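Local coordinates for glycoside Hydrolase Family 43_12 (Metagenome, PDB 7JVH), which probably hydrolyses glycosidic bonds in arabinose- or xylose-containing plant polysaccharides, as a gut-metagenome enzyme of glycoside hydrolase family 43, at residues Y122-Y136 / G170-G182. Residues are numbered along the deposited sequence; the frame is centred on the assembly and turned at random.
Sequences YAPAIHYNKYNDTFY and GGIDPSLFFDDNG. With GOL (glycerol), chain G.
Two neighbouring blades of the family 43 five-bladed beta-propeller meet here through their first strands, 125-129 and 175-178, which run nearly parallel, with axes 7.0 Å from each other at closest. Side chains rather than backbone bonds join them. The largest patch is the ring of F178, over one face of which the side-chain amide of N129 lies stacked, the two planes 9° apart. N129 CG, anti to the backbone N (chi1 -176°), lays the amide over the ring, with ND2 3.6 Å from F178 CD1. N129 CB adds a CH-pi contact over the same face, 3.8 Å from the F178 ring centroid, and N129 OD1 accepts from the backbone N of Y131 in an Asx turn. F178 CZ comes over a face of Y136, 3.5 Å from Y136 CE1, the rings inclined at 40°, while L176 CD1 packs against Y136 CD2 at 3.8 Å. Midway, H127 NE2 gives S175 OG a weak, bent bond of 3.3 Å, the hydroxyl lying at the edge of the imidazole; S175 OG also bonds H242 of the following blade. Beside the N-terminal ends of the two strands, a glycerol, probably from the crystallisation liquor, bridges the blades: its O1 takes the A123 N-H at 2.8 Å and donates to D173 OD1. D63 and R334 bind it too, consistent with the central substrate pocket typical of family 43 propellers.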
loop_
_atom_site.group_PDB
_atom_site.type_symbol
_atom_site.label_atom_id
_atom_site.label_comp_id
_atom_site.label_asym_id
_atom_site.label_seq_id
_atom_site.Cartn_x
_atom_site.Cartn_y
_atom_site.Cartn_z
ATOM N N TYR A 122 -1.639 5.973 -7.729
ATOM C CA TYR A 122 -2.953 5.346 -7.558
ATOM C C TYR A 122 -2.909 3.860 -8.023
ATOM O O TYR A 122 -1.829 3.286 -8.218
ATOM C CB TYR A 122 -4.025 6.171 -8.285
ATOM C CG TYR A 122 -4.553 7.341 -7.461
ATOM C CD1 TYR A 122 -3.724 8.039 -6.561
ATOM C CD2 TYR A 122 -5.873 7.759 -7.582
ATOM C CE1 TYR A 122 -4.209 9.107 -5.814
ATOM C CE2 TYR A 122 -6.359 8.812 -6.808
ATOM C CZ TYR A 122 -5.518 9.484 -5.929
ATOM O OH TYR A 122 -6.019 10.505 -5.167
ATOM N N ALA A 123 -4.087 3.241 -8.154
ATOM C CA ALA A 123 -4.210 1.828 -8.518
ATOM C C ALA A 123 -3.261 1.407 -9.632
ATOM O O ALA A 123 -3.282 1.969 -10.720
ATOM C CB ALA A 123 -5.635 1.508 -8.914
ATOM N N PRO A 124 -2.365 0.436 -9.381
ATOM C CA PRO A 124 -1.533 -0.144 -10.430
ATOM C C PRO A 124 -2.246 -1.271 -11.180
ATOM O O PRO A 124 -3.130 -1.920 -10.608
ATOM C CB PRO A 124 -0.366 -0.719 -9.627
ATOM C CG PRO A 124 -0.976 -1.138 -8.351
ATOM C CD PRO A 124 -2.056 -0.126 -8.053
ATOM N N ALA A 125 -1.874 -1.472 -12.449
ATOM C CA ALA A 125 -2.230 -2.665 -13.214
ATOM C C ALA A 125 -0.994 -3.222 -13.928
ATOM O O ALA A 125 -0.456 -2.586 -14.830
ATOM C CB ALA A 125 -3.341 -2.357 -14.205
ATOM N N ILE A 126 -0.531 -4.397 -13.491
ATOM C CA ILE A 126 0.605 -5.091 -14.114
ATOM C C ILE A 126 0.076 -6.123 -15.130
ATOM O O ILE A 126 -1.022 -6.628 -14.984
ATOM C CB ILE A 126 1.540 -5.734 -13.050
ATOM C CG1 ILE A 126 2.869 -6.161 -13.687
ATOM C CG2 ILE A 126 0.884 -6.924 -12.357
ATOM C CD1 ILE A 126 3.849 -6.784 -12.718
ATOM N N HIS A 127 0.857 -6.388 -16.177
ATOM C CA HIS A 127 0.442 -7.245 -17.278
ATOM C C HIS A 127 1.652 -7.880 -17.913
ATOM O O HIS A 127 2.722 -7.299 -17.915
ATOM C CB HIS A 127 -0.277 -6.434 -18.360
ATOM C CG HIS A 127 -1.525 -5.774 -17.883
ATOM N ND1 HIS A 127 -2.745 -6.407 -17.944
ATOM C CD2 HIS A 127 -1.773 -4.528 -17.397
ATOM C CE1 HIS A 127 -3.683 -5.605 -17.467
ATOM N NE2 HIS A 127 -3.125 -4.452 -17.151
ATOM N N TYR A 128 1.459 -9.073 -18.477
ATOM C CA TYR A 128 2.453 -9.705 -19.326
ATOM C C TYR A 128 1.860 -9.931 -20.705
ATOM O O TYR A 128 0.845 -10.604 -20.850
ATOM C CB TYR A 128 2.949 -11.029 -18.746
ATOM C CG TYR A 128 3.837 -11.769 -19.712
ATOM C CD1 TYR A 128 5.157 -11.379 -19.896
ATOM C CD2 TYR A 128 3.350 -12.835 -20.466
ATOM C CE1 TYR A 128 5.975 -12.047 -20.799
ATOM C CE2 TYR A 128 4.164 -13.502 -21.366
ATOM C CZ TYR A 128 5.469 -13.102 -21.531
ATOM O OH TYR A 128 6.278 -13.763 -22.412
ATOM N N ASN A 129 2.515 -9.345 -21.713
ATOM C CA ASN A 129 2.158 -9.519 -23.100
ATOM C C ASN A 129 2.983 -10.659 -23.681
ATOM O O ASN A 129 4.188 -10.511 -23.930
ATOM C CB ASN A 129 2.394 -8.215 -23.866
ATOM C CG ASN A 129 1.958 -8.303 -25.314
ATOM O OD1 ASN A 129 1.506 -9.348 -25.786
ATOM N ND2 ASN A 129 2.095 -7.206 -26.024
ATOM N N LYS A 130 2.324 -11.806 -23.877
ATOM C CA LYS A 130 2.974 -13.010 -24.388
ATOM C C LYS A 130 3.336 -12.896 -25.862
ATOM O O LYS A 130 4.193 -13.632 -26.352
ATOM C CB LYS A 130 2.091 -14.239 -24.138
ATOM C CG LYS A 130 0.856 -14.307 -25.008
ATOM C CD LYS A 130 -0.055 -15.443 -24.568
ATOM C CE LYS A 130 -1.362 -15.407 -25.335
ATOM N NZ LYS A 130 -2.029 -16.735 -25.504
ATOM N N TYR A 131 2.687 -11.960 -26.563
ATOM C CA TYR A 131 2.901 -11.757 -27.999
ATOM C C TYR A 131 4.207 -11.025 -28.304
ATOM O O TYR A 131 4.814 -11.268 -29.342
ATOM C CB TYR A 131 1.704 -11.045 -28.638
ATOM C CG TYR A 131 0.391 -11.757 -28.398
ATOM C CD1 TYR A 131 0.076 -12.945 -29.074
ATOM C CD2 TYR A 131 -0.518 -11.272 -27.468
ATOM C CE1 TYR A 131 -1.111 -13.608 -28.831
ATOM C CE2 TYR A 131 -1.716 -11.920 -27.239
ATOM C CZ TYR A 131 -2.008 -13.086 -27.925
ATOM O OH TYR A 131 -3.199 -13.731 -27.694
ATOM N N ASN A 132 4.629 -10.135 -27.397
ATOM C CA ASN A 132 5.934 -9.465 -27.482
ATOM C C ASN A 132 6.816 -9.692 -26.241
ATOM O O ASN A 132 7.752 -8.951 -26.004
ATOM C CB ASN A 132 5.760 -7.963 -27.765
ATOM C CG ASN A 132 5.243 -7.190 -26.567
ATOM O OD1 ASN A 132 4.974 -7.759 -25.513
ATOM N ND2 ASN A 132 5.100 -5.879 -26.724
ATOM N N ASP A 133 6.492 -10.729 -25.462
ATOM C CA ASP A 133 7.269 -11.165 -24.307
ATOM C C ASP A 133 7.745 -9.977 -23.450
ATOM O O ASP A 133 8.926 -9.871 -23.101
ATOM C CB ASP A 133 8.448 -12.053 -24.770
ATOM C CG ASP A 133 9.184 -12.733 -23.628
ATOM O OD1 ASP A 133 8.622 -12.891 -22.525
ATOM O OD2 ASP A 133 10.346 -13.128 -23.848
ATOM N N THR A 134 6.802 -9.088 -23.107
ATOM C CA THR A 134 7.097 -7.824 -22.442
ATOM C C THR A 134 6.137 -7.576 -21.305
ATOM O O THR A 134 4.944 -7.842 -21.434
ATOM C CB THR A 134 7.005 -6.616 -23.408
ATOM O OG1 THR A 134 7.766 -6.880 -24.598
ATOM C CG2 THR A 134 7.553 -5.348 -22.735
ATOM N N PHE A 135 6.679 -7.055 -20.200
ATOM C CA PHE A 135 5.898 -6.658 -19.027
ATOM C C PHE A 135 5.532 -5.165 -19.098
ATOM O O PHE A 135 6.235 -4.362 -19.706
ATOM C CB PHE A 135 6.665 -6.966 -17.739
ATOM C CG PHE A 135 6.807 -8.441 -17.444
ATOM C CD1 PHE A 135 7.839 -9.194 -18.017
ATOM C CD2 PHE A 135 5.922 -9.077 -16.585
ATOM C CE1 PHE A 135 7.968 -10.541 -17.743
ATOM C CE2 PHE A 135 6.047 -10.427 -16.307
ATOM C CZ PHE A 135 7.071 -11.161 -16.886
ATOM N N TYR A 136 4.419 -4.819 -18.443
ATOM C CA TYR A 136 3.829 -3.481 -18.426
ATOM C C TYR A 136 3.316 -3.186 -17.017
ATOM O O TYR A 136 2.563 -3.974 -16.449
ATOM C CB TYR A 136 2.654 -3.422 -19.403
ATOM C CG TYR A 136 3.038 -3.467 -20.862
ATOM C CD1 TYR A 136 3.165 -4.681 -21.543
ATOM C CD2 TYR A 136 3.250 -2.292 -21.571
ATOM C CE1 TYR A 136 3.516 -4.714 -22.878
ATOM C CE2 TYR A 136 3.592 -2.310 -22.920
ATOM C CZ TYR A 136 3.727 -3.527 -23.570
ATOM O OH TYR A 136 4.062 -3.573 -24.898
ATOM N N GLY A 170 -7.482 11.208 -19.359
ATOM C CA GLY A 170 -7.739 11.536 -17.971
ATOM C C GLY A 170 -8.295 10.366 -17.180
ATOM O O GLY A 170 -8.335 9.249 -17.661
ATOM N N GLY A 171 -8.735 10.643 -15.954
ATOM C CA GLY A 171 -9.295 9.648 -15.064
ATOM C C GLY A 171 -8.208 8.779 -14.458
ATOM O O GLY A 171 -6.996 9.073 -14.580
ATOM N N ILE A 172 -8.643 7.683 -13.820
ATOM C CA ILE A 172 -7.736 6.767 -13.109
ATOM C C ILE A 172 -7.975 5.306 -13.477
ATOM O O ILE A 172 -8.871 4.984 -14.272
ATOM C CB ILE A 172 -7.910 6.933 -11.588
ATOM C CG1 ILE A 172 -9.328 6.520 -11.150
ATOM C CG2 ILE A 172 -7.608 8.383 -11.188
ATOM C CD1 ILE A 172 -9.566 6.695 -9.671
ATOM N N ASP A 173 -7.159 4.431 -12.886
ATOM C CA ASP A 173 -7.268 2.978 -12.992
ATOM C C ASP A 173 -7.086 2.500 -14.424
ATOM O O ASP A 173 -7.902 1.735 -14.934
ATOM C CB ASP A 173 -8.573 2.486 -12.381
ATOM C CG ASP A 173 -8.668 2.809 -10.903
ATOM O OD1 ASP A 173 -7.730 3.453 -10.369
ATOM O OD2 ASP A 173 -9.694 2.433 -10.275
ATOM N N PRO A 174 -5.997 2.911 -15.105
ATOM C CA PRO A 174 -5.672 2.367 -16.424
ATOM C C PRO A 174 -5.358 0.868 -16.363
ATOM O O PRO A 174 -4.885 0.372 -15.347
ATOM C CB PRO A 174 -4.408 3.142 -16.802
ATOM C CG PRO A 174 -3.821 3.575 -15.499
ATOM C CD PRO A 174 -4.993 3.864 -14.615
ATOM N N SER A 175 -5.610 0.165 -17.468
ATOM C CA SER A 175 -5.346 -1.267 -17.565
ATOM C C SER A 175 -5.353 -1.676 -19.032
ATOM O O SER A 175 -6.288 -1.385 -19.761
ATOM C CB SER A 175 -6.399 -2.038 -16.757
ATOM O OG SER A 175 -6.178 -3.415 -16.736
ATOM N N LEU A 176 -4.285 -2.349 -19.457
ATOM C CA LEU A 176 -4.106 -2.792 -20.828
ATOM C C LEU A 176 -4.607 -4.224 -21.009
ATOM O O LEU A 176 -4.658 -5.002 -20.051
ATOM C CB LEU A 176 -2.635 -2.731 -21.213
ATOM C CG LEU A 176 -1.944 -1.386 -21.076
ATOM C CD1 LEU A 176 -0.435 -1.568 -21.003
ATOM C CD2 LEU A 176 -2.335 -0.472 -22.221
ATOM N N PHE A 177 -4.991 -4.546 -22.250
ATOM C CA PHE A 177 -5.379 -5.886 -22.655
ATOM C C PHE A 177 -4.875 -6.133 -24.071
ATOM O O PHE A 177 -5.039 -5.277 -24.950
ATOM C CB PHE A 177 -6.899 -6.055 -22.604
ATOM C CG PHE A 177 -7.402 -7.239 -23.376
ATOM C CD1 PHE A 177 -7.367 -8.513 -22.831
ATOM C CD2 PHE A 177 -7.897 -7.077 -24.674
ATOM C CE1 PHE A 177 -7.814 -9.599 -23.563
ATOM C CE2 PHE A 177 -8.348 -8.163 -25.407
ATOM C CZ PHE A 177 -8.314 -9.427 -24.847
ATOM N N PHE A 178 -4.270 -7.307 -24.289
ATOM C CA PHE A 178 -3.666 -7.670 -25.562
ATOM C C PHE A 178 -4.428 -8.809 -26.232
ATOM O O PHE A 178 -4.323 -9.953 -25.819
ATOM C CB PHE A 178 -2.202 -8.047 -25.338
ATOM C CG PHE A 178 -1.425 -7.007 -24.591
ATOM C CD1 PHE A 178 -1.074 -5.814 -25.203
ATOM C CD2 PHE A 178 -1.058 -7.214 -23.260
ATOM C CE1 PHE A 178 -0.362 -4.838 -24.506
ATOM C CE2 PHE A 178 -0.346 -6.246 -22.551
ATOM C CZ PHE A 178 0.003 -5.057 -23.176
ATOM N N ASP A 179 -5.188 -8.474 -27.277
ATOM C CA ASP A 179 -6.051 -9.421 -27.998
ATOM C C ASP A 179 -5.233 -10.395 -28.865
ATOM O O ASP A 179 -4.013 -10.365 -28.845
ATOM C CB ASP A 179 -7.060 -8.655 -28.861
ATOM C CG ASP A 179 -8.385 -9.368 -28.987
ATOM O OD1 ASP A 179 -8.413 -10.620 -28.911
ATOM O OD2 ASP A 179 -9.410 -8.669 -29.135
ATOM N N ASP A 180 -5.928 -11.286 -29.578
ATOM C CA ASP A 180 -5.301 -12.382 -30.347
ATOM C C ASP A 180 -5.051 -12.049 -31.831
ATOM O O ASP A 180 -4.623 -12.920 -32.578
ATOM C CB ASP A 180 -6.110 -13.701 -30.216
ATOM C CG ASP A 180 -7.605 -13.499 -30.347
ATOM O OD1 ASP A 180 -8.034 -12.677 -31.191
ATOM O OD2 ASP A 180 -8.361 -14.145 -29.573
ATOM N N ASN A 181 -5.313 -10.798 -32.227
ATOM C CA ASN A 181 -5.095 -10.326 -33.592
ATOM C C ASN A 181 -4.065 -9.219 -33.635
ATOM O O ASN A 181 -4.113 -8.393 -34.522
ATOM C CB ASN A 181 -6.403 -9.795 -34.203
ATOM C CG ASN A 181 -7.170 -8.887 -33.267
ATOM O OD1 ASN A 181 -6.639 -8.348 -32.297
ATOM N ND2 ASN A 181 -8.433 -8.714 -33.553
ATOM N N GLY A 182 -3.158 -9.150 -32.658
ATOM C CA GLY A 182 -2.131 -8.124 -32.653
ATOM C C GLY A 182 -2.601 -6.754 -32.198
ATOM O O GLY A 182 -1.781 -5.855 -32.006
HETATM C C1 GOL G . -7.747 3.921 -7.148
HETATM O O1 GOL G . -6.636 4.305 -7.955
HETATM C C2 GOL G . -7.954 4.869 -5.989
HETATM O O2 GOL G . -9.089 4.449 -5.235
HETATM C C3 GOL G . -6.753 4.974 -5.073
HETATM O O3 GOL G . -6.661 3.845 -4.208
#